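Local coordinates for restriction endonuclease Hpy99I (Helicobacter pylori, PDB 3GOX), which cleaves DNA at a pseudopalindromic target as a type II restriction endonuclease of the beta-beta-alpha-metal family, its fold braced by structural zinc ions, at the interface of chains A and B. Residues are numbered along the deposited sequence; one frame, centred on the assembly and turned at random. Chains: chain A/B, Restriction endonuclease Hpy99I.

Contact 1: the interface of chains A and B. Residues chain A 32, 48, 77-79, 82; chain B 146-148, 152.
A:Ile48, A:His82 and B:Ile148 meet at the apolar centre of this patch of the A–B interface. The two isoleucines run roughly perpendicular, CD1 of A:Ile48 lying 4.0 Å from CG1 of B:Ile148. CG1 of B:Ile148 points away from its carbonyl carbon (chi1 -61°), and the CD1 methyl at its end slides past the imidazole to lie 4.0 Å from CD2 of A:His82. Within chain A the ring is sandwiched: the CG2 methyl of A:Ile48 sits over the centre of one face, and the carbonyl oxygen of A:Cys78, a zinc ligand through its sulfur, lies toward the rim of the other. B:Thr152 comes to the ring tip to tip. Its CG2 methyl packs 3.8 Å from CG2 of A:Ile77, while its hydroxyl OG1 hydrogen-bonds NE2 of A:His82 at 2.9 Å. The same OG1 accepts a nearly straight bond from the backbone N of B:Ile148 (2.8 Å, 170° at H), which holds the hydroxyl in place beside NE2. Farther out, water 1 joins the backbone oxygens of A:Asn79 and B:Arg146, and water 2 links ND2 of A:Asn79 to that same arginine oxygen. At the rim B:Arg146 bends at chi3 (-66°), and its NE donates a hydrogen bond to the carbonyl O of A:Ile48 at 2.8 Å; the oxygen lies near the guanidinium plane and NE approaches it almost head-on.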
loop_
_atom_site.group_PDB
_atom_site.type_symbol
_atom_site.label_atom_id
_atom_site.label_comp_id
_atom_site.label_asym_id
_atom_site.label_seq_id
_atom_site.Cartn_x
_atom_site.Cartn_y
_atom_site.Cartn_z
ATOM N N VAL A 32 5.500 -26.465 -3.883
ATOM C CA VAL A 32 5.794 -26.563 -2.454
ATOM C C VAL A 32 4.574 -27.077 -1.711
ATOM O O VAL A 32 3.445 -26.623 -1.905
ATOM C CB VAL A 32 6.230 -25.201 -1.863
ATOM C CG1 VAL A 32 6.513 -25.307 -0.343
ATOM C CG2 VAL A 32 7.466 -24.714 -2.606
ATOM N N ILE A 48 0.310 -26.073 -1.452
ATOM C CA ILE A 48 -0.245 -24.810 -0.975
ATOM C C ILE A 48 -0.876 -23.977 -2.098
ATOM O O ILE A 48 -1.943 -23.382 -1.900
ATOM C CB ILE A 48 0.819 -23.982 -0.222
ATOM C CG1 ILE A 48 1.302 -24.771 0.999
ATOM C CG2 ILE A 48 0.277 -22.594 0.167
ATOM C CD1 ILE A 48 2.636 -24.307 1.536
ATOM N N ILE A 77 10.021 -18.907 -3.497
ATOM C CA ILE A 77 8.694 -19.526 -3.540
ATOM C C ILE A 77 7.659 -18.438 -3.862
ATOM O O ILE A 77 7.568 -17.436 -3.143
ATOM C CB ILE A 77 8.333 -20.180 -2.214
ATOM C CG1 ILE A 77 9.390 -21.203 -1.792
ATOM C CG2 ILE A 77 6.944 -20.838 -2.309
ATOM C CD1 ILE A 77 9.233 -21.697 -0.329
ATOM N N CYS A 78 6.878 -18.615 -4.935
ATOM C CA CYS A 78 5.862 -17.639 -5.329
ATOM C C CYS A 78 4.718 -17.612 -4.310
ATOM O O CYS A 78 4.296 -18.658 -3.836
ATOM C CB CYS A 78 5.327 -17.960 -6.715
ATOM S SG CYS A 78 3.938 -16.918 -7.230
ATOM N N ASN A 79 4.203 -16.427 -3.979
ATOM C CA ASN A 79 3.147 -16.314 -2.976
ATOM C C ASN A 79 1.753 -16.641 -3.471
ATOM O O ASN A 79 0.811 -16.641 -2.669
ATOM C CB ASN A 79 3.142 -14.932 -2.313
ATOM C CG ASN A 79 2.528 -13.874 -3.201
ATOM O OD1 ASN A 79 2.787 -13.846 -4.380
ATOM N ND2 ASN A 79 1.711 -13.010 -2.629
ATOM N N HIS A 82 2.920 -20.832 -5.215
ATOM C CA HIS A 82 3.765 -21.574 -4.266
ATOM C C HIS A 82 4.527 -22.694 -4.984
ATOM O O HIS A 82 4.630 -23.827 -4.515
ATOM C CB HIS A 82 2.970 -22.064 -3.033
ATOM C CG HIS A 82 2.730 -20.992 -2.015
ATOM N ND1 HIS A 82 1.707 -20.069 -2.124
ATOM C CD2 HIS A 82 3.425 -20.650 -0.904
ATOM C CE1 HIS A 82 1.773 -19.223 -1.103
ATOM N NE2 HIS A 82 2.809 -19.546 -0.354
ATOM N N ARG B 146 -3.278 -17.529 0.793
ATOM C CA ARG B 146 -2.487 -18.464 1.584
ATOM C C ARG B 146 -1.020 -18.028 1.521
ATOM O O ARG B 146 -0.566 -17.460 0.519
ATOM C CB ARG B 146 -2.657 -19.874 1.025
ATOM C CG ARG B 146 -4.024 -20.468 1.287
ATOM C CD ARG B 146 -4.118 -21.902 0.823
ATOM N NE ARG B 146 -4.002 -22.008 -0.626
ATOM C CZ ARG B 146 -4.975 -21.751 -1.491
ATOM N NH1 ARG B 146 -6.176 -21.351 -1.075
ATOM N NH2 ARG B 146 -4.742 -21.857 -2.788
ATOM N N SER B 147 -0.287 -18.292 2.602
ATOM C CA SER B 147 1.126 -17.947 2.679
ATOM C C SER B 147 1.851 -18.815 3.682
ATOM O O SER B 147 1.210 -19.517 4.480
ATOM C CB SER B 147 1.330 -16.479 3.048
ATOM O OG SER B 147 0.699 -16.147 4.282
ATOM N N ILE B 148 3.176 -18.783 3.617
ATOM C CA ILE B 148 4.028 -19.415 4.614
ATOM C C ILE B 148 4.541 -18.266 5.467
ATOM O O ILE B 148 5.211 -17.363 4.954
ATOM C CB ILE B 148 5.211 -20.148 3.954
ATOM C CG1 ILE B 148 4.723 -21.266 3.014
ATOM C CG2 ILE B 148 6.153 -20.726 5.028
ATOM C CD1 ILE B 148 5.772 -21.828 2.065
ATOM N N THR B 152 6.569 -16.316 2.582
ATOM C CA THR B 152 5.824 -15.786 1.411
ATOM C C THR B 152 4.802 -14.701 1.734
ATOM O O THR B 152 4.164 -14.154 0.827
ATOM C CB THR B 152 5.173 -16.897 0.540
ATOM O OG1 THR B 152 4.167 -17.601 1.302
ATOM C CG2 THR B 152 6.216 -17.888 0.013
HETATM O O HOH W 1 -1.826 -17.124 -2.087
HETATM O O HOH W 2 0.146 -14.479 -0.149
#

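Contact 2: the interface of chains A and B. Residues chain A 173-174, 176-178, 180; chain B 177, 180-181.
B:Arg180 reaches across helix 172-180 of chain A and takes hold of A:Thr176 side-on. Its NE and NH2 both donate to the hydroxyl OG1 of A:Thr176, each at 3.0 Å, and the oxygen lies 14° from the guanidinium plane. That hydroxyl in turn donates to the carbonyl O of A:Ser173, from above the carbonyl plane, so OG1 passes the arginine's grip on to its own helix; NE adds a weak bond to the same carbonyl. The chain of B:Arg180 runs extended from CG to NE, and its CD presses against the bare CA of A:Gly177 at 3.5 Å, close packing that the absence of a side chain permits. A:Arg180 lies in the same way against B:Gly177. The two guanidinium groups stack face to face, planes 15° apart, NH1 of A:Arg180 sitting 3.4 Å from CZ of B:Arg180. Bonding to helix oxygens may offset the repulsion of the like charges: NH1 of A:Arg180 donates to the backbone O of A:Thr176 at 3.1 Å. The B:Phe181 ring completes the packed part, its CE1 3.9 Å from SG of the zinc-binding A:Cys174. The looser side is hydrated: OG of A:Ser173 lies 2.7 Å from the oxygen of water 3, which also reaches the backbone O of B:Arg180. Helices 172-180 of both chains meet here about the two-fold axis, each carrying the zinc ligand Cys174 in its first turn, just after Cys171.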
loop_
_atom_site.group_PDB
_atom_site.type_symbol
_atom_site.label_atom_id
_atom_site.label_comp_id
_atom_site.label_asym_id
_atom_site.label_seq_id
_atom_site.Cartn_x
_atom_site.Cartn_y
_atom_site.Cartn_z
ATOM N N SER A 173 -1.533 6.538 -3.537
ATOM C CA SER A 173 -1.854 5.838 -2.288
ATOM C C SER A 173 -3.133 5.018 -2.449
ATOM O O SER A 173 -3.168 3.815 -2.132
ATOM C CB SER A 173 -1.984 6.860 -1.169
ATOM O OG SER A 173 -2.376 6.291 0.055
ATOM N N CYS A 174 -4.200 5.638 -2.937
ATOM C CA CYS A 174 -5.462 4.929 -3.168
ATOM C C CYS A 174 -5.319 3.837 -4.213
ATOM O O CYS A 174 -5.858 2.746 -4.042
ATOM C CB CYS A 174 -6.565 5.908 -3.594
ATOM S SG CYS A 174 -7.212 6.841 -2.175
ATOM N N THR A 176 -2.717 2.042 -5.084
ATOM C CA THR A 176 -1.971 0.908 -4.556
ATOM C C THR A 176 -2.723 0.221 -3.412
ATOM O O THR A 176 -2.415 -0.925 -3.073
ATOM C CB THR A 176 -0.545 1.320 -4.160
ATOM O OG1 THR A 176 -0.556 2.442 -3.266
ATOM C CG2 THR A 176 0.264 1.640 -5.419
ATOM N N GLY A 177 -3.718 0.899 -2.841
ATOM C CA GLY A 177 -4.673 0.287 -1.925
ATOM C C GLY A 177 -5.695 -0.587 -2.636
ATOM O O GLY A 177 -6.014 -1.694 -2.173
ATOM N N LEU A 178 -6.244 -0.112 -3.756
ATOM C CA LEU A 178 -7.166 -0.917 -4.570
ATOM C C LEU A 178 -6.526 -2.257 -4.892
ATOM O O LEU A 178 -7.184 -3.296 -4.819
ATOM C CB LEU A 178 -7.511 -0.210 -5.894
ATOM C CG LEU A 178 -8.236 1.134 -5.810
ATOM C CD1 LEU A 178 -8.545 1.681 -7.198
ATOM C CD2 LEU A 178 -9.466 1.025 -5.006
ATOM N N ARG A 180 -4.174 -3.965 -3.340
ATOM C CA ARG A 180 -4.077 -4.866 -2.180
ATOM C C ARG A 180 -5.337 -5.723 -2.012
ATOM O O ARG A 180 -5.283 -6.838 -1.496
ATOM C CB ARG A 180 -3.810 -4.070 -0.929
ATOM C CG ARG A 180 -2.366 -3.571 -0.871
ATOM C CD ARG A 180 -2.169 -2.438 0.122
ATOM N NE ARG A 180 -0.818 -2.341 0.647
ATOM C CZ ARG A 180 0.224 -1.813 0.006
ATOM N NH1 ARG A 180 0.082 -1.315 -1.219
ATOM N NH2 ARG A 180 1.420 -1.802 0.585
ATOM N N GLY B 177 -3.032 -1.609 3.426
ATOM C CA GLY B 177 -4.206 -1.227 2.651
ATOM C C GLY B 177 -5.233 -0.539 3.524
ATOM O O GLY B 177 -5.819 0.476 3.114
ATOM N N ARG B 180 -4.402 3.080 4.051
ATOM C CA ARG B 180 -4.665 3.974 2.911
ATOM C C ARG B 180 -6.090 4.522 2.920
ATOM O O ARG B 180 -6.331 5.617 2.404
ATOM C CB ARG B 180 -4.349 3.271 1.598
ATOM C CG ARG B 180 -2.852 3.036 1.389
ATOM C CD ARG B 180 -2.621 1.952 0.379
ATOM N NE ARG B 180 -1.377 2.113 -0.351
ATOM C CZ ARG B 180 -0.158 1.851 0.107
ATOM N NH1 ARG B 180 0.027 1.346 1.330
ATOM N NH2 ARG B 180 0.903 2.086 -0.662
ATOM N N PHE B 181 -7.008 3.760 3.503
ATOM C CA PHE B 181 -8.409 4.145 3.617
ATOM C C PHE B 181 -8.787 4.517 5.050
ATOM O O PHE B 181 -9.953 4.519 5.426
ATOM C CB PHE B 181 -9.277 3.044 3.010
ATOM C CG PHE B 181 -8.868 2.720 1.609
ATOM C CD1 PHE B 181 -8.878 3.716 0.639
ATOM C CD2 PHE B 181 -8.409 1.460 1.261
ATOM C CE1 PHE B 181 -8.436 3.459 -0.653
ATOM C CE2 PHE B 181 -7.996 1.186 -0.028
ATOM C CZ PHE B 181 -8.013 2.187 -0.992
HETATM O O HOH W 3 -5.035 6.804 0.262
#

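Contact 1 and contact 2 belong to one two-fold symmetric dimer interface, with their C-alpha centres about 23 Å apart. They share no residues. Contact 2 lies at the two-fold axis, where the same helix of both chains meets itself, whereas contact 1 lies farther out and joins unlike surfaces: the loops at A:Ile48 and near A:His82 of one chain, and strand 146-148 with the following loop of the other. Contact 1 borders the first zinc site through neighbours of A:Cys78; in contact 2 A:Cys174 of the second touches the partner. With contact 1's twin, the subunits are held at middle and flanks, which may fix their placement on DNA.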